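PDB 6WES: Tox3 from Phaeosphaeria nodorum, which acts as a necrotrophic effector of a fungal wheat pathogen, a secreted toxin probably recognised in hosts that carry the sensitivity gene Snn3. Local coordinates for residues 13-18 / 146-151; 17-22 / 129-134; 31-36 / 113-118; 42-47 / 63-68; 71-76 / 102-107. One frame throughout, in Å; residues are numbered along the deposited sequence.

Contact 1 (13-18 / 146-151)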
# COMPACT_ATOMS: atom_id res chain seq x y z
N SER A 13 -2.81 -7.03 -7.53
CA SER A 13 -1.61 -7.50 -8.19
C SER A 13 -1.57 -9.02 -8.17
O SER A 13 -2.24 -9.66 -7.37
CB SER A 13 -0.35 -6.94 -7.53
OG SER A 13 -0.25 -7.34 -6.17
N VAL A 14 -0.76 -9.58 -9.07
CA VAL A 14 -0.56 -11.02 -9.17
C VAL A 14 0.95 -11.26 -9.21
O VAL A 14 1.67 -10.57 -9.95
CB VAL A 14 -1.21 -11.60 -10.45
CG1 VAL A 14 -0.97 -13.11 -10.56
CG2 VAL A 14 -2.70 -11.27 -10.47
N HIS A 15 1.42 -12.23 -8.42
CA HIS A 15 2.84 -12.53 -8.32
C HIS A 15 3.10 -14.02 -8.50
O HIS A 15 2.28 -14.87 -8.12
CB HIS A 15 3.39 -12.09 -6.95
CG HIS A 15 3.46 -10.60 -6.82
ND1 HIS A 15 2.39 -9.83 -6.40
CD2 HIS A 15 4.45 -9.73 -7.12
CE1 HIS A 15 2.72 -8.55 -6.44
NE2 HIS A 15 3.98 -8.46 -6.86
N ASP A 16 4.28 -14.32 -9.02
CA ASP A 16 4.75 -15.69 -9.19
C ASP A 16 6.00 -15.86 -8.35
O ASP A 16 6.95 -15.07 -8.46
CB ASP A 16 5.02 -15.96 -10.67
CG ASP A 16 3.77 -15.83 -11.48
OD1 ASP A 16 2.71 -16.33 -11.06
OD2 ASP A 16 3.84 -15.21 -12.58
N CYS A 17 5.98 -16.84 -7.47
CA CYS A 17 7.05 -17.05 -6.51
C CYS A 17 7.66 -18.42 -6.73
O CYS A 17 7.23 -19.19 -7.60
CB CYS A 17 6.52 -16.88 -5.08
SG CYS A 17 5.84 -15.21 -4.69
N ARG A 18 8.68 -18.75 -5.91
CA ARG A 18 9.41 -20.00 -6.16
C ARG A 18 8.54 -21.22 -5.90
O ARG A 18 8.63 -22.21 -6.64
CB ARG A 18 10.71 -20.07 -5.35
CG ARG A 18 11.48 -21.36 -5.65
CD ARG A 18 12.94 -21.30 -5.23
NE ARG A 18 13.63 -20.15 -5.82
CZ ARG A 18 14.91 -19.87 -5.59
NH1 ARG A 18 15.63 -20.65 -4.78
NH2 ARG A 18 15.47 -18.81 -6.15
N CYS A 146 9.89 -12.35 -5.44
CA CYS A 146 9.09 -12.98 -6.47
C CYS A 146 9.06 -12.11 -7.72
O CYS A 146 9.59 -11.00 -7.74
CB CYS A 146 7.66 -13.13 -5.95
SG CYS A 146 7.51 -13.98 -4.37
N SER A 147 8.44 -12.59 -8.80
CA SER A 147 8.22 -11.73 -9.95
C SER A 147 6.77 -11.24 -9.99
O SER A 147 5.84 -11.97 -9.63
CB SER A 147 8.62 -12.41 -11.26
OG SER A 147 7.98 -13.67 -11.39
N THR A 148 6.60 -9.98 -10.38
CA THR A 148 5.27 -9.39 -10.50
C THR A 148 4.72 -9.75 -11.87
O THR A 148 5.33 -9.42 -12.90
CB THR A 148 5.37 -7.88 -10.30
OG1 THR A 148 5.93 -7.61 -9.00
CG2 THR A 148 3.99 -7.20 -10.40
N ARG A 149 3.57 -10.43 -11.91
CA ARG A 149 2.97 -10.76 -13.19
C ARG A 149 2.18 -9.60 -13.76
O ARG A 149 2.27 -9.32 -14.95
CB ARG A 149 2.07 -11.99 -13.07
CG ARG A 149 1.99 -12.62 -14.47
CD ARG A 149 0.90 -13.59 -14.58
NE ARG A 149 1.17 -14.75 -13.76
CZ ARG A 149 0.28 -15.71 -13.58
NH1 ARG A 149 -0.88 -15.64 -14.22
NH2 ARG A 149 0.56 -16.72 -12.78
N THR A 150 1.41 -8.91 -12.92
CA THR A 150 0.62 -7.78 -13.38
C THR A 150 0.15 -7.02 -12.14
O THR A 150 0.19 -7.54 -11.03
CB THR A 150 -0.54 -8.21 -14.27
OG1 THR A 150 -1.15 -7.05 -14.83
CG2 THR A 150 -1.58 -9.04 -13.51
N TYR A 151 -0.31 -5.79 -12.36
CA TYR A 151 -0.90 -4.99 -11.28
C TYR A 151 -1.80 -3.94 -11.92
O TYR A 151 -1.64 -3.59 -13.10
CB TYR A 151 0.16 -4.36 -10.37
CG TYR A 151 1.06 -3.39 -11.08
CD1 TYR A 151 2.15 -3.83 -11.79
CD2 TYR A 151 0.81 -2.01 -11.05
CE1 TYR A 151 2.97 -2.94 -12.46
CE2 TYR A 151 1.65 -1.12 -11.73
CZ TYR A 151 2.72 -1.60 -12.41
OH TYR A 151 3.58 -0.76 -13.10
O HOH W 1 9.21 -16.09 -10.67
O HOH W 2 5.87 -13.17 -12.92

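Contact 2 (17-22 / 129-134)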
# COMPACT_ATOMS: atom_id res chain seq x y z
N CYS A 17 5.98 -16.84 -7.47
CA CYS A 17 7.05 -17.05 -6.51
C CYS A 17 7.66 -18.42 -6.73
O CYS A 17 7.23 -19.19 -7.60
CB CYS A 17 6.52 -16.88 -5.08
SG CYS A 17 5.84 -15.21 -4.69
N ARG A 18 8.68 -18.75 -5.91
CA ARG A 18 9.41 -20.00 -6.16
C ARG A 18 8.54 -21.22 -5.90
O ARG A 18 8.63 -22.21 -6.64
CB ARG A 18 10.71 -20.07 -5.35
CG ARG A 18 11.48 -21.36 -5.65
CD ARG A 18 12.94 -21.30 -5.23
NE ARG A 18 13.63 -20.15 -5.82
CZ ARG A 18 14.91 -19.87 -5.59
NH1 ARG A 18 15.63 -20.65 -4.78
NH2 ARG A 18 15.47 -18.81 -6.15
N GLU A 19 7.73 -21.19 -4.85
CA GLU A 19 6.93 -22.35 -4.47
C GLU A 19 5.49 -22.29 -4.93
O GLU A 19 4.83 -23.34 -4.98
CB GLU A 19 6.96 -22.57 -2.95
CG GLU A 19 8.33 -22.91 -2.42
CD GLU A 19 8.85 -24.22 -2.95
OE1 GLU A 19 8.04 -25.15 -3.12
OE2 GLU A 19 10.07 -24.29 -3.22
N ARG A 20 4.97 -21.11 -5.26
CA ARG A 20 3.58 -20.95 -5.64
C ARG A 20 3.48 -19.82 -6.65
O ARG A 20 4.13 -18.79 -6.49
CB ARG A 20 2.71 -20.60 -4.44
CG ARG A 20 1.24 -20.50 -4.80
CD ARG A 20 0.38 -20.35 -3.60
NE ARG A 20 0.73 -21.33 -2.57
CZ ARG A 20 -0.11 -22.21 -2.05
NH1 ARG A 20 -1.38 -22.24 -2.44
NH2 ARG A 20 0.31 -23.07 -1.12
N THR A 21 2.64 -20.00 -7.67
CA THR A 21 2.42 -18.97 -8.67
C THR A 21 0.97 -18.51 -8.66
O THR A 21 0.10 -19.11 -8.02
CB THR A 21 2.80 -19.46 -10.06
OG1 THR A 21 2.03 -20.63 -10.36
CG2 THR A 21 4.28 -19.84 -10.08
N GLY A 22 0.72 -17.41 -9.37
CA GLY A 22 -0.63 -16.87 -9.50
C GLY A 22 -1.23 -16.32 -8.22
O GLY A 22 -2.46 -16.36 -8.05
N GLU A 129 9.02 -13.97 -0.61
CA GLU A 129 8.58 -15.28 -0.14
C GLU A 129 9.71 -15.96 0.62
O GLU A 129 10.88 -15.91 0.21
CB GLU A 129 8.19 -16.19 -1.35
CG GLU A 129 7.81 -17.65 -1.03
CD GLU A 129 7.71 -18.59 -2.27
OE1 GLU A 129 8.74 -18.81 -2.91
OE2 GLU A 129 6.62 -19.10 -2.58
N VAL A 130 9.38 -16.62 1.74
CA VAL A 130 10.32 -17.53 2.41
C VAL A 130 9.56 -18.81 2.75
O VAL A 130 8.45 -18.75 3.29
CB VAL A 130 10.98 -16.88 3.66
CG1 VAL A 130 9.96 -16.32 4.64
CG2 VAL A 130 11.99 -17.84 4.34
N CYS A 131 10.13 -19.96 2.40
CA CYS A 131 9.45 -21.23 2.61
C CYS A 131 10.33 -22.21 3.38
O CYS A 131 11.56 -22.21 3.25
CB CYS A 131 9.08 -21.93 1.30
SG CYS A 131 8.00 -20.97 0.28
N ILE A 132 9.69 -23.06 4.17
CA ILE A 132 10.37 -24.15 4.87
C ILE A 132 9.49 -25.39 4.83
O ILE A 132 8.26 -25.31 4.82
CB ILE A 132 10.72 -23.75 6.33
CG1 ILE A 132 11.54 -24.84 7.02
CG2 ILE A 132 9.47 -23.49 7.14
CD1 ILE A 132 12.20 -24.36 8.30
N ARG A 133 10.13 -26.56 4.83
CA ARG A 133 9.40 -27.81 5.06
C ARG A 133 9.40 -28.04 6.56
O ARG A 133 10.37 -28.54 7.13
CB ARG A 133 10.10 -28.95 4.33
CG ARG A 133 9.91 -28.97 2.83
CD ARG A 133 8.69 -29.79 2.43
NE ARG A 133 8.49 -30.94 3.32
CZ ARG A 133 8.71 -32.20 2.97
NH1 ARG A 133 9.16 -32.50 1.76
NH2 ARG A 133 8.48 -33.17 3.85
N ALA A 134 8.31 -27.66 7.22
CA ALA A 134 8.23 -27.70 8.68
C ALA A 134 6.78 -27.52 9.10
O ALA A 134 5.92 -27.12 8.31
CB ALA A 134 9.12 -26.63 9.31

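Contact 3 (31-36 / 113-118)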
# COMPACT_ATOMS: atom_id res chain seq x y z
N ALA A 31 -6.55 7.80 2.71
CA ALA A 31 -5.75 8.94 3.16
C ALA A 31 -6.70 10.00 3.67
O ALA A 31 -7.70 10.33 3.01
CB ALA A 31 -4.88 9.53 2.05
N ASP A 32 -6.42 10.53 4.85
CA ASP A 32 -7.18 11.65 5.39
C ASP A 32 -6.28 12.87 5.37
O ASP A 32 -5.11 12.79 5.77
CB ASP A 32 -7.71 11.33 6.81
CG ASP A 32 -8.92 10.37 6.79
OD1 ASP A 32 -10.08 10.83 6.83
OD2 ASP A 32 -8.71 9.15 6.74
N ILE A 33 -6.81 13.98 4.86
CA ILE A 33 -6.01 15.19 4.63
C ILE A 33 -6.76 16.42 5.11
O ILE A 33 -7.58 16.96 4.36
CB ILE A 33 -5.65 15.36 3.14
CG1 ILE A 33 -5.17 14.05 2.52
CG2 ILE A 33 -4.61 16.47 3.03
CD1 ILE A 33 -6.18 13.43 1.65
N PRO A 34 -6.53 16.89 6.33
CA PRO A 34 -7.16 18.13 6.79
C PRO A 34 -6.60 19.32 6.03
O PRO A 34 -5.46 19.31 5.55
CB PRO A 34 -6.74 18.22 8.26
CG PRO A 34 -6.10 16.88 8.62
CD PRO A 34 -5.67 16.26 7.35
N PHE A 35 -7.41 20.38 5.94
CA PHE A 35 -6.95 21.58 5.25
C PHE A 35 -7.44 22.77 6.07
O PHE A 35 -8.64 22.90 6.32
CB PHE A 35 -7.52 21.62 3.82
CG PHE A 35 -7.13 22.84 3.01
CD1 PHE A 35 -6.08 22.80 2.13
CD2 PHE A 35 -7.90 23.99 3.08
CE1 PHE A 35 -5.74 23.93 1.37
CE2 PHE A 35 -7.56 25.13 2.34
CZ PHE A 35 -6.49 25.09 1.47
N GLU A 36 -6.53 23.66 6.44
CA GLU A 36 -6.91 24.86 7.19
C GLU A 36 -7.29 25.95 6.21
O GLU A 36 -6.44 26.44 5.45
CB GLU A 36 -5.74 25.29 8.08
CG GLU A 36 -5.91 26.68 8.73
CD GLU A 36 -7.21 26.84 9.51
OE1 GLU A 36 -7.32 26.21 10.59
OE2 GLU A 36 -8.08 27.61 9.08
N ASN A 113 -9.02 27.04 -1.58
CA ASN A 113 -10.17 26.82 -0.72
C ASN A 113 -10.16 25.47 -0.02
O ASN A 113 -10.81 25.33 1.02
CB ASN A 113 -11.47 26.87 -1.53
CG ASN A 113 -11.64 28.18 -2.28
OD1 ASN A 113 -11.44 29.24 -1.71
ND2 ASN A 113 -12.00 28.10 -3.56
N ASN A 114 -9.45 24.50 -0.56
CA ASN A 114 -9.41 23.14 -0.02
C ASN A 114 -8.32 22.41 -0.80
O ASN A 114 -7.68 22.98 -1.69
CB ASN A 114 -10.78 22.46 -0.19
CG ASN A 114 -10.99 21.30 0.77
OD1 ASN A 114 -10.09 20.88 1.48
ND2 ASN A 114 -12.21 20.79 0.80
N ILE A 115 -8.11 21.14 -0.47
CA ILE A 115 -7.18 20.30 -1.24
C ILE A 115 -7.67 20.18 -2.69
O ILE A 115 -8.83 20.42 -3.01
CB ILE A 115 -7.01 18.91 -0.62
CG1 ILE A 115 -8.31 18.11 -0.71
CG2 ILE A 115 -6.46 19.03 0.82
CD1 ILE A 115 -8.08 16.61 -0.44
N TYR A 116 -6.75 19.75 -3.55
CA TYR A 116 -7.11 19.44 -4.93
C TYR A 116 -6.12 18.37 -5.36
O TYR A 116 -4.91 18.59 -5.24
CB TYR A 116 -6.96 20.67 -5.84
CG TYR A 116 -7.69 20.57 -7.15
CD1 TYR A 116 -8.86 21.28 -7.36
CD2 TYR A 116 -7.20 19.76 -8.17
CE1 TYR A 116 -9.54 21.23 -8.57
CE2 TYR A 116 -7.89 19.69 -9.41
CZ TYR A 116 -9.05 20.41 -9.57
OH TYR A 116 -9.73 20.37 -10.77
N LEU A 117 -6.62 17.21 -5.77
CA LEU A 117 -5.76 16.07 -6.07
C LEU A 117 -5.65 15.84 -7.57
O LEU A 117 -6.46 16.32 -8.36
CB LEU A 117 -6.29 14.79 -5.40
CG LEU A 117 -6.57 14.95 -3.90
CD1 LEU A 117 -7.14 13.63 -3.38
CD2 LEU A 117 -5.33 15.36 -3.11
N THR A 118 -4.58 15.12 -7.94
CA THR A 118 -4.41 14.71 -9.31
C THR A 118 -4.68 13.22 -9.41
O THR A 118 -4.55 12.50 -8.42
CB THR A 118 -2.98 15.04 -9.77
OG1 THR A 118 -2.04 14.45 -8.88
CG2 THR A 118 -2.79 16.55 -9.75

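Contact 4 (42-47 / 63-68)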
# COMPACT_ATOMS: atom_id res chain seq x y z
N ASN A 42 -0.35 26.80 -0.22
CA ASN A 42 1.00 26.30 0.01
C ASN A 42 1.20 25.86 1.45
O ASN A 42 2.34 25.73 1.92
CB ASN A 42 2.03 27.35 -0.44
CG ASN A 42 1.74 27.89 -1.85
OD1 ASN A 42 1.66 27.13 -2.80
ND2 ASN A 42 1.56 29.21 -1.97
N GLN A 43 0.11 25.61 2.17
CA GLN A 43 0.23 25.18 3.55
C GLN A 43 0.80 23.77 3.66
O GLN A 43 0.60 22.91 2.80
CB GLN A 43 -1.11 25.23 4.26
CG GLN A 43 -2.15 24.24 3.76
CD GLN A 43 -3.49 24.46 4.45
OE1 GLN A 43 -3.85 23.75 5.40
NE2 GLN A 43 -4.24 25.45 3.97
N VAL A 44 1.54 23.55 4.74
CA VAL A 44 1.98 22.20 5.08
C VAL A 44 0.75 21.37 5.36
O VAL A 44 -0.21 21.86 5.98
CB VAL A 44 2.89 22.29 6.32
CG1 VAL A 44 3.15 20.95 6.90
CG2 VAL A 44 4.20 23.00 6.01
N LEU A 45 0.73 20.12 4.90
CA LEU A 45 -0.42 19.24 5.07
C LEU A 45 -0.02 18.05 5.91
O LEU A 45 1.10 17.56 5.80
CB LEU A 45 -0.94 18.71 3.71
CG LEU A 45 -1.44 19.80 2.77
CD1 LEU A 45 -1.70 19.16 1.40
CD2 LEU A 45 -2.71 20.42 3.32
N ARG A 46 -0.91 17.59 6.77
CA ARG A 46 -0.67 16.44 7.62
C ARG A 46 -1.57 15.31 7.13
O ARG A 46 -2.77 15.30 7.40
CB ARG A 46 -0.96 16.80 9.07
CG ARG A 46 0.06 17.77 9.63
CD ARG A 46 -0.28 18.20 11.05
NE ARG A 46 0.60 19.28 11.49
CZ ARG A 46 0.39 20.57 11.24
NH1 ARG A 46 -0.69 20.94 10.55
NH2 ARG A 46 1.24 21.48 11.67
N VAL A 47 -0.97 14.36 6.41
CA VAL A 47 -1.68 13.23 5.81
C VAL A 47 -1.63 12.05 6.77
O VAL A 47 -0.56 11.72 7.31
CB VAL A 47 -1.05 12.87 4.45
CG1 VAL A 47 -1.67 11.61 3.88
CG2 VAL A 47 -1.20 14.03 3.46
N ILE A 63 1.90 8.64 9.25
CA ILE A 63 1.49 9.99 9.61
C ILE A 63 2.57 10.89 9.05
O ILE A 63 3.70 10.93 9.56
CB ILE A 63 1.37 10.14 11.13
CG1 ILE A 63 0.56 8.96 11.74
CG2 ILE A 63 0.83 11.53 11.48
CD1 ILE A 63 -0.79 8.72 11.09
N VAL A 64 2.25 11.59 7.97
CA VAL A 64 3.26 12.24 7.14
C VAL A 64 2.93 13.72 7.01
O VAL A 64 1.77 14.10 6.86
CB VAL A 64 3.32 11.57 5.75
CG1 VAL A 64 4.28 12.32 4.81
CG2 VAL A 64 3.69 10.10 5.92
N THR A 65 3.96 14.55 7.08
CA THR A 65 3.84 15.98 6.82
C THR A 65 4.29 16.24 5.39
O THR A 65 5.38 15.80 4.98
CB THR A 65 4.74 16.70 7.81
OG1 THR A 65 4.27 16.42 9.14
CG2 THR A 65 4.70 18.16 7.57
N VAL A 66 3.45 16.90 4.61
CA VAL A 66 3.75 17.24 3.23
C VAL A 66 4.23 18.69 3.20
O VAL A 66 3.44 19.60 3.57
CB VAL A 66 2.52 17.07 2.33
CG1 VAL A 66 2.84 17.40 0.91
CG2 VAL A 66 1.98 15.62 2.43
N PRO A 67 5.47 18.96 2.82
CA PRO A 67 5.96 20.34 2.81
C PRO A 67 5.12 21.22 1.90
O PRO A 67 4.50 20.77 0.93
CB PRO A 67 7.40 20.22 2.30
CG PRO A 67 7.78 18.83 2.61
CD PRO A 67 6.53 17.99 2.50
N GLY A 68 5.17 22.52 2.19
CA GLY A 68 4.36 23.48 1.47
C GLY A 68 4.67 23.55 0.00
O GLY A 68 3.78 23.87 -0.80
O HOH W 3 3.71 25.31 -3.21

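Contact 5 (71-76 / 102-107)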
# COMPACT_ATOMS: atom_id res chain seq x y z
N ALA A 71 4.38 18.54 -4.09
CA ALA A 71 3.20 18.24 -4.87
C ALA A 71 2.75 16.80 -4.74
O ALA A 71 1.84 16.37 -5.45
CB ALA A 71 3.44 18.60 -6.34
N SER A 72 3.37 16.03 -3.85
CA SER A 72 3.04 14.62 -3.75
C SER A 72 3.57 14.07 -2.44
O SER A 72 4.44 14.66 -1.80
CB SER A 72 3.73 13.85 -4.88
OG SER A 72 5.14 13.90 -4.71
N THR A 73 3.06 12.90 -2.05
CA THR A 73 3.67 12.13 -0.97
C THR A 73 3.38 10.66 -1.24
O THR A 73 2.34 10.31 -1.79
CB THR A 73 3.18 12.61 0.41
OG1 THR A 73 3.96 11.97 1.43
CG2 THR A 73 1.72 12.28 0.64
N THR A 74 4.33 9.80 -0.88
CA THR A 74 4.26 8.38 -1.21
C THR A 74 4.49 7.55 0.04
O THR A 74 5.20 7.98 0.96
CB THR A 74 5.32 7.97 -2.26
OG1 THR A 74 5.15 8.71 -3.49
CG2 THR A 74 5.22 6.50 -2.61
N ILE A 75 3.84 6.40 0.10
CA ILE A 75 3.97 5.49 1.24
C ILE A 75 4.00 4.06 0.70
O ILE A 75 3.55 3.80 -0.41
CB ILE A 75 2.80 5.71 2.22
CG1 ILE A 75 3.13 5.21 3.64
CG2 ILE A 75 1.52 5.09 1.72
CD1 ILE A 75 4.16 6.11 4.37
N THR A 76 4.53 3.13 1.49
CA THR A 76 4.48 1.71 1.14
C THR A 76 3.58 0.99 2.13
O THR A 76 3.81 1.06 3.35
CB THR A 76 5.89 1.11 1.14
OG1 THR A 76 6.69 1.80 0.15
CG2 THR A 76 5.85 -0.39 0.84
N PHE A 102 1.77 3.55 -2.68
CA PHE A 102 0.69 4.45 -3.09
C PHE A 102 1.21 5.87 -3.04
O PHE A 102 2.01 6.22 -2.18
CB PHE A 102 -0.53 4.37 -2.16
CG PHE A 102 -1.26 3.05 -2.19
CD1 PHE A 102 -2.22 2.83 -3.17
CD2 PHE A 102 -0.98 2.05 -1.26
CE1 PHE A 102 -2.89 1.62 -3.23
CE2 PHE A 102 -1.66 0.82 -1.30
CZ PHE A 102 -2.62 0.62 -2.29
N THR A 103 0.75 6.70 -3.98
CA THR A 103 1.16 8.10 -4.04
C THR A 103 -0.07 8.97 -4.11
O THR A 103 -1.00 8.68 -4.87
CB THR A 103 2.07 8.37 -5.24
OG1 THR A 103 3.27 7.61 -5.09
CG2 THR A 103 2.41 9.86 -5.38
N LEU A 104 -0.08 10.02 -3.31
CA LEU A 104 -1.11 11.04 -3.30
C LEU A 104 -0.51 12.26 -3.99
O LEU A 104 0.52 12.78 -3.53
CB LEU A 104 -1.43 11.34 -1.83
CG LEU A 104 -2.50 12.32 -1.43
CD1 LEU A 104 -3.86 11.88 -1.90
CD2 LEU A 104 -2.46 12.45 0.09
N GLY A 105 -1.15 12.73 -5.06
CA GLY A 105 -0.68 13.88 -5.82
C GLY A 105 -1.58 15.08 -5.59
O GLY A 105 -2.80 14.94 -5.55
N PHE A 106 -0.97 16.26 -5.48
CA PHE A 106 -1.69 17.51 -5.27
C PHE A 106 -1.48 18.47 -6.44
O PHE A 106 -0.44 18.45 -7.12
CB PHE A 106 -1.20 18.22 -4.01
CG PHE A 106 -1.41 17.43 -2.75
CD1 PHE A 106 -2.64 17.46 -2.11
CD2 PHE A 106 -0.41 16.63 -2.23
CE1 PHE A 106 -2.88 16.73 -0.98
CE2 PHE A 106 -0.64 15.90 -1.05
CZ PHE A 106 -1.88 15.94 -0.44
N ASP A 107 -2.47 19.33 -6.65
CA ASP A 107 -2.33 20.48 -7.55
C ASP A 107 -2.50 21.73 -6.70
O ASP A 107 -3.62 22.22 -6.50
CB ASP A 107 -3.34 20.45 -8.69
CG ASP A 107 -3.21 21.65 -9.62
OD1 ASP A 107 -2.44 22.59 -9.34
OD2 ASP A 107 -3.89 21.63 -10.67

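Contact 1 (13-18 / 146-151)
The guanidinium of Arg149 has Val14 CG1 over the centre of one face, 4.1 Å above its plane. The carboxylate of Asp16 lies at its edge. The two flat groups are nearly coplanar, 29° apart, and meet side-on in a salt bridge. CG of Asp16 lies anti to the carbonyl carbon, beside the backbone N (chi1 -62°), on the way to Arg149. NH2 of Arg149 is 2.8 Å from OD1 of Asp16, and NE of Arg149 is 3.0 Å from OD2 of Asp16. Each oxygen uses its syn lone pair. The side chains of His15 and Thr148 lie side by side and point the same way. NE2 of His15 is 3.0 Å from OG1 of Thr148. The hydroxyl of Thr148 is hydrogen-bonded to Pro125 O.

Strands 2-16 and 144-153 are antiparallel neighbours here, with a classic beta bulge. Arg149 and Thr150 both face Val14. Val14 O takes a 2.7 Å bond from Arg149 N and a weak one from Thr150 N. Val14 N bonds to Thr150 O. Past the bulge, Asp16 and Ser147 exchange two backbone bonds. A water also links Asp16 OD2 to Ser147 OG.

Where the strands end, Cys17 SG and Cys146 SG are joined by a disulfide of 2.1 Å. Asp16 OD1 has a further partner, Gly22 N, in the turn that follows.

The contact therefore combines a covalent link, a bidentate ion pair and a backbone ladder. The carboxylate is held at both oxygens, which fixes its rotation. The guanidinium and Gly22 N-H would be expected to keep Asp16 ionised.

Contact 2 (17-22 / 129-134)
Glu129 reaches from its strand into the turn 17-22, and its carboxylate receives the backbone there. CB of Glu129 packs against Cys17, 4.1 Å from CB of that residue. CG lies anti to the backbone N (chi1 175°), and the chain stays extended beyond it, which carries the carboxylate out to the turn. CD of Glu129 is 3.5 Å from Cys17 CB. The tip is where the polar contacts begin. OE1 accepts a hydrogen bond of 3.2 Å from Glu19 N. OE2 accepts a second one, 3.3 Å from Glu19 N. The one N-H of Glu19 is shared by both oxygens, each using its syn lone pair. Arg18 N adds a weak bond to OE1, with an angle of only 123° at the hydrogen. OE2 is also hydrogen-bonded to the hydroxyl of Tyr96.

If ionised, the buried carboxylate would be stabilised by backbone N-H donors and the Tyr96 hydroxyl. Within the two segments the nearby arginine side chains do not touch its oxygens with their charged ends; Arg18 NE is 5.8 Å from Glu129 OE1. The turn itself is closed by a backbone bond from Cys17 N to Arg20 O.

Further along the strand, CG of Glu19 lies 3.3 Å from SG of Cys131, which is disulfide-bonded to Cys94.

The turn 17-22 is the connecting loop of the beta hairpin 2-16/23-36, and Glu129 meets it from strand 126-133. Tyr96 of strand 92-105 also packs on Cys17 and Arg20. Strand 144-153 lies between strands 126-133 and 2-16 in the sheet order, and its Cys146 touches Glu129.

Contact 3 (31-36 / 113-118)
Phe35 and Asn114 make a CH-pi contact, the main feature of this meeting. The loop 113-118 is laid here on the end of strand 23-36. CA of Asn114 sits over the centre of the Phe35 ring, 3.5 Å from its centroid and 11° off the ring normal. CG of Phe35 is anti to the backbone N (chi1 179°), which directs it toward the loop. The backbone nitrogens of Asn114 and Ile115 lie over the same ring, with Asn114 N 3.5 Å from CE2 of Phe35. This face is laid mainly against the main chain of Asn114 and Ile115.

Apolar packing adds a second layer. CG2 of Ile115 is 3.9 Å from CG2 of Ile33, and the two side chains cross at about a right angle. The same methyl lies 4.0 Å from CD1 of Phe35. It therefore touches both residues of segment 31-36.

The polar part is local to the loop. OD1 of Asn114 accepts a hydrogen bond of 2.8 Å from Ile115 N, the next residue's amide. The donor stands above the amide plane of Asn114. OD1 lies 3.6 Å from CB of Phe35, while the Phe35 ring and the Asn114 amide planes are 54° apart.

Direct contact between the segments is thus apolar and aromatic. Asn5 of strand 2-16 provides a polar link, its ND2 bonding to both Asn114 OD1 and Ile33 O. The Asn114 amide oxygen is gripped by two N-H donors, which should limit its rotation beside Phe35.

Contact 4 (42-47 / 63-68)
Leu45 and Val66 exchange two backbone hydrogen bonds, and the return bond is short, 2.7 Å from Val66 N to Leu45 O with an angle of 174° at the hydrogen. Val47 and Val64 exchange another two, 2.8 Å from Val47 N to Val64 O and 2.9 Å from Val64 N to Val47 O. Both are hydrogen-bonded pairs of an antiparallel ladder. Arg46 and Thr65 form the non-hydrogen-bonded pair between them. CA-H...O contacts lie among these bonds, as between Thr65 CA and Leu45 O.

Beyond the ladder, a water bridges Asn42 OD1 and Gly68 O, donating to both. The backbones also come close at this end, with CA of Gly68 only 3.1 Å from Asn42 O.

Packing follows on both faces. On the face of Leu45, Val47, Val64 and Val66, CG2 of Val47 meets CG2 of Val66 at 3.7 Å. The two side chains cross obliquely. CB of Leu45 also approaches CB of Val66, at 4.1 Å. On the face of Thr65, CG1 of Val44 is pressed to 3.3 Å from CG2 of Thr65, tighter than usual for two methyl groups. Val44 CG1 is anti to its backbone N (chi1 168°), which turns it to this neighbour.

Strand 63-66 is an outermost strand of the antiparallel sheet, with strand 45-53 as its neighbour. Strand 23-36 follows on the other side of strand 45-53, where Val47 touches Ile33. Val64 and Val66 also pack on Thr73 of strand 72-85.

Contact 5 (71-76 / 102-107)
Phe106 N donates to Ala71 O at 2.8 Å, in a nearly straight bond of 173°. This bond lies at one end of an antiparallel beta hairpin made by strands 72-85 and 92-105. The donor stands above the carbonyl plane of Ala71. CB of Phe106 packs on the same oxygen, 3.8 Å from Ala71 O, and the Phe106 ring turns its edge to it.

Four more backbone bonds continue the ladder. Thr73 and Leu104 exchange two, and Ile75 and Phe102 exchange two. Ser72 with Gly105 and Thr74 with Thr103 are the non-hydrogen-bonded pairs. CA of Ser72 comes 3.1 Å from Leu104 O in a CA-H...O contact.

The two faces differ. Thr73, Ile75, Phe102 and Leu104 share one. There Thr73 and Leu104 lie side by side, with CG2 of Thr73 4.1 Å from CB of Leu104. Phe102 and Leu104 continue into the barrel interior, touching Phe9 of strand 2-16. The other face carries Thr74 and Thr103. Thr103 OG1 is hydrogen-bonded to Gln123 OE1.

OG1 of Thr74 is 2.7 Å from OG1 of Thr103. CG2 of Thr74 lies anti to the backbone N, beside the carbonyl carbon, and is 3.3 Å from Phe102 O.

How the contacts relate
The five contacts are spread along an elongated antiparallel beta barrel. Contacts 1 and 2 lie at one end, share Cys17 and Arg18, have centres 12 Å apart, and hold residues of two of the three disulfides. Contacts 3 and 4 lie at the other end, with centres 10 Å apart. Contact 5 is beside these but nearer the middle, about 24 Å between centres from contact 1. Gln43 NE2 of contact 4 bonds to Glu36 O of contact 3. Contact 5 meets contact 3 through Asp107 N and Tyr116 O, and meets contact 4 where Leu45 touches Phe106. Contacts 2 and 3 are the farthest apart, about 42 Å between centres.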